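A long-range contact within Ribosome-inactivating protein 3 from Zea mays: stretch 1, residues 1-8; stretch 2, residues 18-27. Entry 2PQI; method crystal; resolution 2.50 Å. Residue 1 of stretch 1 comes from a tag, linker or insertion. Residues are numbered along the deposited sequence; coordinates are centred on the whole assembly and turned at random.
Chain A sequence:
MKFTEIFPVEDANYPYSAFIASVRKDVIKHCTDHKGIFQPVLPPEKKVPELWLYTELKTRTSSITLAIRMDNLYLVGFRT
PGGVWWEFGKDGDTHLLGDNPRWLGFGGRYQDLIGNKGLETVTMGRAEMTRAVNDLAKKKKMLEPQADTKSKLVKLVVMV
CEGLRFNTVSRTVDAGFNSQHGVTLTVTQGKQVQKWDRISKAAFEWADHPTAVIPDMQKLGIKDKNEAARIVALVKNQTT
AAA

Stretch 1 (1-8) MKFTEIFP
Stretch 2 18-27: AFIASVRKDV

How do the two backbones lie against each other? Residues 18-27 belong to a helix that continues beyond both ends of the stretch, with phi/psi near -65/-42. Residues 1-8 are extended: Lys2 (-122/137) and Phe3 lie in a weakly bonded strand, Thr4 (-58/162), Glu5 (-77/155) and Ile6 (-58/144) follow, and Phe7 (-115/108) is in a strand. The two run in opposite senses, since Thr4 CA lies 5.8 Å from Val23 CA and Phe7 CA 6.6 Å from Phe19 CA. The contact buries 407 Å², both sides summed.

What joins the aromatic end? Phe7 and Phe19, both buried with CA-to-CB toward the other stretch, form an offset stack, centroids 4.5 Å apart and planes at 8°. Both chi1 angles are t (-174° and 169°), with chi2 -157° for Phe7 and 63° for Phe19. The offset lets each CB sit over the other ring's face, 4.0 Å from its centroid, so a CH-pi contact works in both directions; Phe7 CB comes to 3.6 Å from Phe19 CD1. The Phe19 ring also meets Glu5 O at its edge, with Phe19 CE1 4.1 Å from Glu5 O, where the slightly positive ring hydrogens suit a carbonyl oxygen.

Which polar atoms are satisfied across the contact? Ser22 OG donates to Glu5 OE2 at 3.0 Å, the sole hydrogen bond between the stretches. Ser22 is t (-175°). Glu5 starts sideways, with chi1 at 25°, between wells, but chi2 t (174°) and chi3 49° bring its end nearer the helix; OE2 is also hydrogen-bonded elsewhere in the structure. Lys2 and Asp26 supply charge pairing: Lys2 NZ lies 3.7 Å from Asp26 OD2, a long salt bridge. Lys2 has chi angles of 170°, 79°, -148° and -140°, Asp26 chi1 m (-82°) and chi2 162°. The aliphatic part also packs on the carboxylate, Lys2 CG lying 3.6 Å from Asp26 CG. Asp26 OD1 rests 3.7 Å from Thr4 CA. Thr4 OG1 has no hydrogen bond to the helix; Asp26 OD1 is 4.1 Å from Thr4 OG1.

How are the helix's own donors and acceptors used? From Ser22 to Val27 the amides bond to carbonyls within the stretch: Ser22 N to Ala18 O (3.1 Å), Val23 N to Phe19 O (2.9 Å), Arg24 N to Ile20 O (2.9 Å), Lys25 N to Ala21 O (3.1 Å) and Val27 N to Val23 O (3.2 Å), with a weak bond from Asp26 N to Ser22 O (3.3 Å). No backbone hydrogen bond joins the stretches; the helix meets stretch 1 through its side chains. Thr4 (chi1 t, -168°) and Val23 (chi1 t, 179°) both set CA-to-CB sideways; the 2.7 Å between Thr4 OG1 and Val23 CG2 is too close in the model and nothing rests on it.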

ATOM      1  N   MET A   1     -10.286   6.316 -10.835  1.00 37.05           N
ATOM      2  CA  MET A   1      -9.746   5.679 -12.068  1.00 41.28           C
ATOM      3  C   MET A   1      -8.677   6.536 -12.730  1.00 36.44           C
ATOM      4  O   MET A   1      -8.903   7.146 -13.760  1.00 40.40           O
ATOM      5  CB  MET A   1     -10.881   5.394 -13.061  1.00 40.84           C
ATOM      6  CG  MET A   1     -11.832   4.294 -12.603  1.00 49.28           C
ATOM      7  SD  MET A   1     -11.933   2.921 -13.791  1.00 63.28           S
ATOM      8  CE  MET A   1     -12.328   1.523 -12.727  1.00 58.58           C
ATOM      9  N   LYS A   2      -7.507   6.574 -12.115  1.00 34.27           N
ATOM     10  CA  LYS A   2      -6.388   7.343 -12.637  1.00 35.96           C
ATOM     11  C   LYS A   2      -5.213   6.395 -12.854  1.00 32.58           C
ATOM     12  O   LYS A   2      -4.953   5.520 -12.037  1.00 34.38           O
ATOM     13  CB  LYS A   2      -5.989   8.444 -11.643  1.00 40.13           C
ATOM     14  CG  LYS A   2      -4.681   9.153 -11.973  1.00 50.73           C
ATOM     15  CD  LYS A   2      -4.842  10.200 -13.070  1.00 60.39           C
ATOM     16  CE  LYS A   2      -3.562  10.317 -13.897  1.00 68.95           C
ATOM     17  NZ  LYS A   2      -3.220  11.721 -14.272  1.00 72.37           N
ATOM     18  N   PHE A   3      -4.523   6.552 -13.974  1.00 33.51           N
ATOM     19  CA  PHE A   3      -3.357   5.732 -14.262  1.00 32.20           C
ATOM     20  C   PHE A   3      -2.166   6.519 -13.825  1.00 30.21           C
ATOM     21  O   PHE A   3      -1.800   7.462 -14.490  1.00 33.50           O
ATOM     22  CB  PHE A   3      -3.210   5.465 -15.750  1.00 31.30           C
ATOM     23  CG  PHE A   3      -3.662   4.122 -16.147  1.00 30.55           C
ATOM     24  CD1 PHE A   3      -5.019   3.838 -16.276  1.00 35.45           C
ATOM     25  CD2 PHE A   3      -2.738   3.103 -16.313  1.00 33.34           C
ATOM     26  CE1 PHE A   3      -5.448   2.547 -16.568  1.00 36.50           C
ATOM     27  CE2 PHE A   3      -3.153   1.810 -16.601  1.00 33.52           C
ATOM     28  CZ  PHE A   3      -4.512   1.531 -16.727  1.00 32.39           C
ATOM     29  N   THR A   4      -1.575   6.138 -12.704  1.00 33.22           N
ATOM     30  CA  THR A   4      -0.402   6.807 -12.162  1.00 33.27           C
ATOM     31  C   THR A   4       0.692   6.743 -13.221  1.00 35.27           C
ATOM     32  O   THR A   4       0.610   5.935 -14.142  1.00 40.18           O
ATOM     33  CB  THR A   4       0.088   6.066 -10.921  1.00 34.96           C
ATOM     34  OG1 THR A   4       1.058   6.853 -10.237  1.00 43.62           O
ATOM     35  CG2 THR A   4       0.742   4.779 -11.321  1.00 37.17           C
ATOM     36  N   GLU A   5       1.713   7.583 -13.129  1.00 35.80           N
ATOM     37  CA  GLU A   5       2.756   7.466 -14.128  1.00 37.67           C
ATOM     38  C   GLU A   5       3.654   6.266 -13.813  1.00 37.94           C
ATOM     39  O   GLU A   5       3.751   5.815 -12.659  1.00 33.21           O
ATOM     40  CB  GLU A   5       3.580   8.746 -14.272  1.00 42.65           C
ATOM     41  CG  GLU A   5       3.634   9.669 -13.086  1.00 53.69           C
ATOM     42  CD  GLU A   5       4.598  10.812 -13.341  1.00 59.69           C
ATOM     43  OE1 GLU A   5       4.492  11.430 -14.421  1.00 61.45           O
ATOM     44  OE2 GLU A   5       5.460  11.084 -12.477  1.00 61.42           O
ATOM     45  N   ILE A   6       4.280   5.739 -14.861  1.00 32.38           N
ATOM     46  CA  ILE A   6       5.141   4.571 -14.768  1.00 31.99           C
ATOM     47  C   ILE A   6       6.297   4.739 -13.809  1.00 32.98           C
ATOM     48  O   ILE A   6       6.860   5.830 -13.691  1.00 30.96           O
ATOM     49  CB  ILE A   6       5.722   4.204 -16.166  1.00 36.76           C
ATOM     50  CG1 ILE A   6       4.572   3.846 -17.114  1.00 34.21           C
ATOM     51  CG2 ILE A   6       6.771   3.113 -16.038  1.00 26.83           C
ATOM     52  CD1 ILE A   6       4.841   2.666 -17.994  1.00 38.33           C
ATOM     53  N   PHE A   7       6.643   3.651 -13.121  1.00 33.97           N
ATOM     54  CA  PHE A   7       7.778   3.661 -12.202  1.00 33.59           C
ATOM     55  C   PHE A   7       8.852   2.719 -12.741  1.00 33.05           C
ATOM     56  O   PHE A   7       8.668   1.499 -12.735  1.00 30.87           O
ATOM     57  CB  PHE A   7       7.381   3.184 -10.805  1.00 33.80           C
ATOM     58  CG  PHE A   7       8.490   3.318  -9.782  1.00 37.02           C
ATOM     59  CD1 PHE A   7       8.504   2.530  -8.639  1.00 36.58           C
ATOM     60  CD2 PHE A   7       9.510   4.251  -9.958  1.00 37.58           C
ATOM     61  CE1 PHE A   7       9.518   2.663  -7.683  1.00 37.96           C
ATOM     62  CE2 PHE A   7      10.528   4.393  -9.009  1.00 40.59           C
ATOM     63  CZ  PHE A   7      10.527   3.592  -7.864  1.00 37.90           C
ATOM     64  N   PRO A   8       9.969   3.277 -13.244  1.00 33.68           N
ATOM     65  CA  PRO A   8      11.098   2.497 -13.791  1.00 33.79           C
ATOM     66  C   PRO A   8      11.883   1.900 -12.625  1.00 33.47           C
ATOM     67  O   PRO A   8      12.884   2.470 -12.185  1.00 29.91           O
ATOM     68  CB  PRO A   8      11.917   3.550 -14.543  1.00 31.46           C
ATOM     69  CG  PRO A   8      10.894   4.604 -14.905  1.00 32.97           C
ATOM     70  CD  PRO A   8      10.077   4.693 -13.636  1.00 33.70           C
ATOM     71  N   ALA A  18       9.887  10.348  -5.457  1.00 28.29           N
ATOM     72  CA  ALA A  18       9.261  11.049  -6.572  1.00 29.29           C
ATOM     73  C   ALA A  18       8.061  10.277  -7.124  1.00 32.42           C
ATOM     74  O   ALA A  18       7.143  10.873  -7.705  1.00 34.44           O
ATOM     75  CB  ALA A  18      10.295  11.288  -7.682  1.00 27.93           C
ATOM     76  N   PHE A  19       8.090   8.954  -6.960  1.00 30.32           N
ATOM     77  CA  PHE A  19       6.996   8.083  -7.389  1.00 31.92           C
ATOM     78  C   PHE A  19       5.860   8.275  -6.380  1.00 31.64           C
ATOM     79  O   PHE A  19       4.719   8.540  -6.744  1.00 26.30           O
ATOM     80  CB  PHE A  19       7.472   6.623  -7.383  1.00 37.15           C
ATOM     81  CG  PHE A  19       6.369   5.604  -7.541  1.00 37.80           C
ATOM     82  CD1 PHE A  19       5.599   5.554  -8.705  1.00 33.68           C
ATOM     83  CD2 PHE A  19       6.108   4.684  -6.518  1.00 38.76           C
ATOM     84  CE1 PHE A  19       4.588   4.590  -8.854  1.00 34.43           C
ATOM     85  CE2 PHE A  19       5.102   3.719  -6.657  1.00 38.38           C
ATOM     86  CZ  PHE A  19       4.335   3.678  -7.828  1.00 34.90           C
ATOM     87  N   ILE A  20       6.203   8.150  -5.102  1.00 32.51           N
ATOM     88  CA  ILE A  20       5.239   8.313  -4.023  1.00 31.60           C
ATOM     89  C   ILE A  20       4.550   9.674  -4.109  1.00 33.08           C
ATOM     90  O   ILE A  20       3.322   9.756  -4.101  1.00 33.09           O
ATOM     91  CB  ILE A  20       5.929   8.198  -2.642  1.00 31.32           C
ATOM     92  CG1 ILE A  20       6.502   6.791  -2.450  1.00 29.07           C
ATOM     93  CG2 ILE A  20       4.956   8.583  -1.545  1.00 34.00           C
ATOM     94  CD1 ILE A  20       5.503   5.647  -2.682  1.00 23.60           C
ATOM     95  N   ALA A  21       5.346  10.739  -4.181  1.00 29.91           N
ATOM     96  CA  ALA A  21       4.790  12.090  -4.256  1.00 33.19           C
ATOM     97  C   ALA A  21       3.889  12.230  -5.472  1.00 31.96           C
ATOM     98  O   ALA A  21       2.824  12.833  -5.397  1.00 35.45           O
ATOM     99  CB  ALA A  21       5.918  13.152  -4.309  1.00 20.76           C
ATOM    100  N   SER A  22       4.315  11.664  -6.594  1.00 32.58           N
ATOM    101  CA  SER A  22       3.524  11.742  -7.815  1.00 30.44           C
ATOM    102  C   SER A  22       2.167  11.087  -7.624  1.00 29.46           C
ATOM    103  O   SER A  22       1.132  11.714  -7.880  1.00 24.76           O
ATOM    104  CB  SER A  22       4.240  11.064  -8.982  1.00 24.76           C
ATOM    105  OG  SER A  22       3.502  11.249 -10.173  1.00 32.00           O
ATOM    106  N   VAL A  23       2.186   9.832  -7.174  1.00 28.14           N
ATOM    107  CA  VAL A  23       0.968   9.054  -6.956  1.00 28.54           C
ATOM    108  C   VAL A  23       0.057   9.636  -5.882  1.00 29.51           C
ATOM    109  O   VAL A  23      -1.152   9.452  -5.935  1.00 31.77           O
ATOM    110  CB  VAL A  23       1.308   7.585  -6.635  1.00 24.29           C
ATOM    111  CG1 VAL A  23       0.035   6.783  -6.389  1.00 19.71           C
ATOM    112  CG2 VAL A  23       2.098   6.996  -7.796  1.00 10.22           C
ATOM    113  N   ARG A  24       0.630  10.351  -4.922  1.00 30.41           N
ATOM    114  CA  ARG A  24      -0.178  10.994  -3.887  1.00 30.89           C
ATOM    115  C   ARG A  24      -0.923  12.181  -4.483  1.00 30.50           C
ATOM    116  O   ARG A  24      -2.060  12.483  -4.104  1.00 28.24           O
ATOM    117  CB  ARG A  24       0.702  11.506  -2.756  1.00 33.56           C
ATOM    118  CG  ARG A  24       1.086  10.449  -1.757  1.00 34.41           C
ATOM    119  CD  ARG A  24       1.852  11.069  -0.622  1.00 32.71           C
ATOM    120  NE  ARG A  24       2.238  10.063   0.354  1.00 36.49           N
ATOM    121  CZ  ARG A  24       3.167  10.245   1.285  1.00 38.57           C
ATOM    122  NH1 ARG A  24       3.813  11.399   1.370  1.00 40.85           N
ATOM    123  NH2 ARG A  24       3.457   9.269   2.131  1.00 34.38           N
ATOM    124  N   LYS A  25      -0.260  12.871  -5.403  1.00 29.15           N
ATOM    125  CA  LYS A  25      -0.867  14.017  -6.050  1.00 34.10           C
ATOM    126  C   LYS A  25      -2.127  13.578  -6.789  1.00 34.00           C
ATOM    127  O   LYS A  25      -3.135  14.286  -6.799  1.00 32.15           O
ATOM    128  CB  LYS A  25       0.108  14.644  -7.033  1.00 37.20           C
ATOM    129  CG  LYS A  25       0.644  15.969  -6.584  1.00 42.72           C
ATOM    130  CD  LYS A  25       2.148  15.927  -6.515  1.00 47.61           C
ATOM    131  CE  LYS A  25       2.774  16.896  -7.489  1.00 49.30           C
ATOM    132  NZ  LYS A  25       4.235  16.624  -7.586  1.00 48.27           N
ATOM    133  N   ASP A  26      -2.061  12.394  -7.393  1.00 30.68           N
ATOM    134  CA  ASP A  26      -3.178  11.845  -8.144  1.00 27.46           C
ATOM    135  C   ASP A  26      -4.341  11.476  -7.239  1.00 29.61           C
ATOM    136  O   ASP A  26      -5.508  11.753  -7.561  1.00 29.71           O
ATOM    137  CB  ASP A  26      -2.722  10.612  -8.915  1.00 27.40           C
ATOM    138  CG  ASP A  26      -2.043  10.958 -10.216  1.00 33.80           C
ATOM    139  OD1 ASP A  26      -1.340  10.086 -10.750  1.00 36.31           O
ATOM    140  OD2 ASP A  26      -2.220  12.093 -10.719  1.00 41.14           O
ATOM    141  N   VAL A  27      -4.008  10.839  -6.116  1.00 23.78           N
ATOM    142  CA  VAL A  27      -4.989  10.408  -5.138  1.00 21.87           C
ATOM    143  C   VAL A  27      -5.671  11.599  -4.482  1.00 22.28           C
ATOM    144  O   VAL A  27      -6.898  11.667  -4.425  1.00 25.17           O
ATOM    145  CB  VAL A  27      -4.317   9.515  -4.043  1.00 25.63           C
ATOM    146  CG1 VAL A  27      -5.286   9.251  -2.880  1.00 12.68           C
ATOM    147  CG2 VAL A  27      -3.886   8.205  -4.657  1.00 22.76           C
TER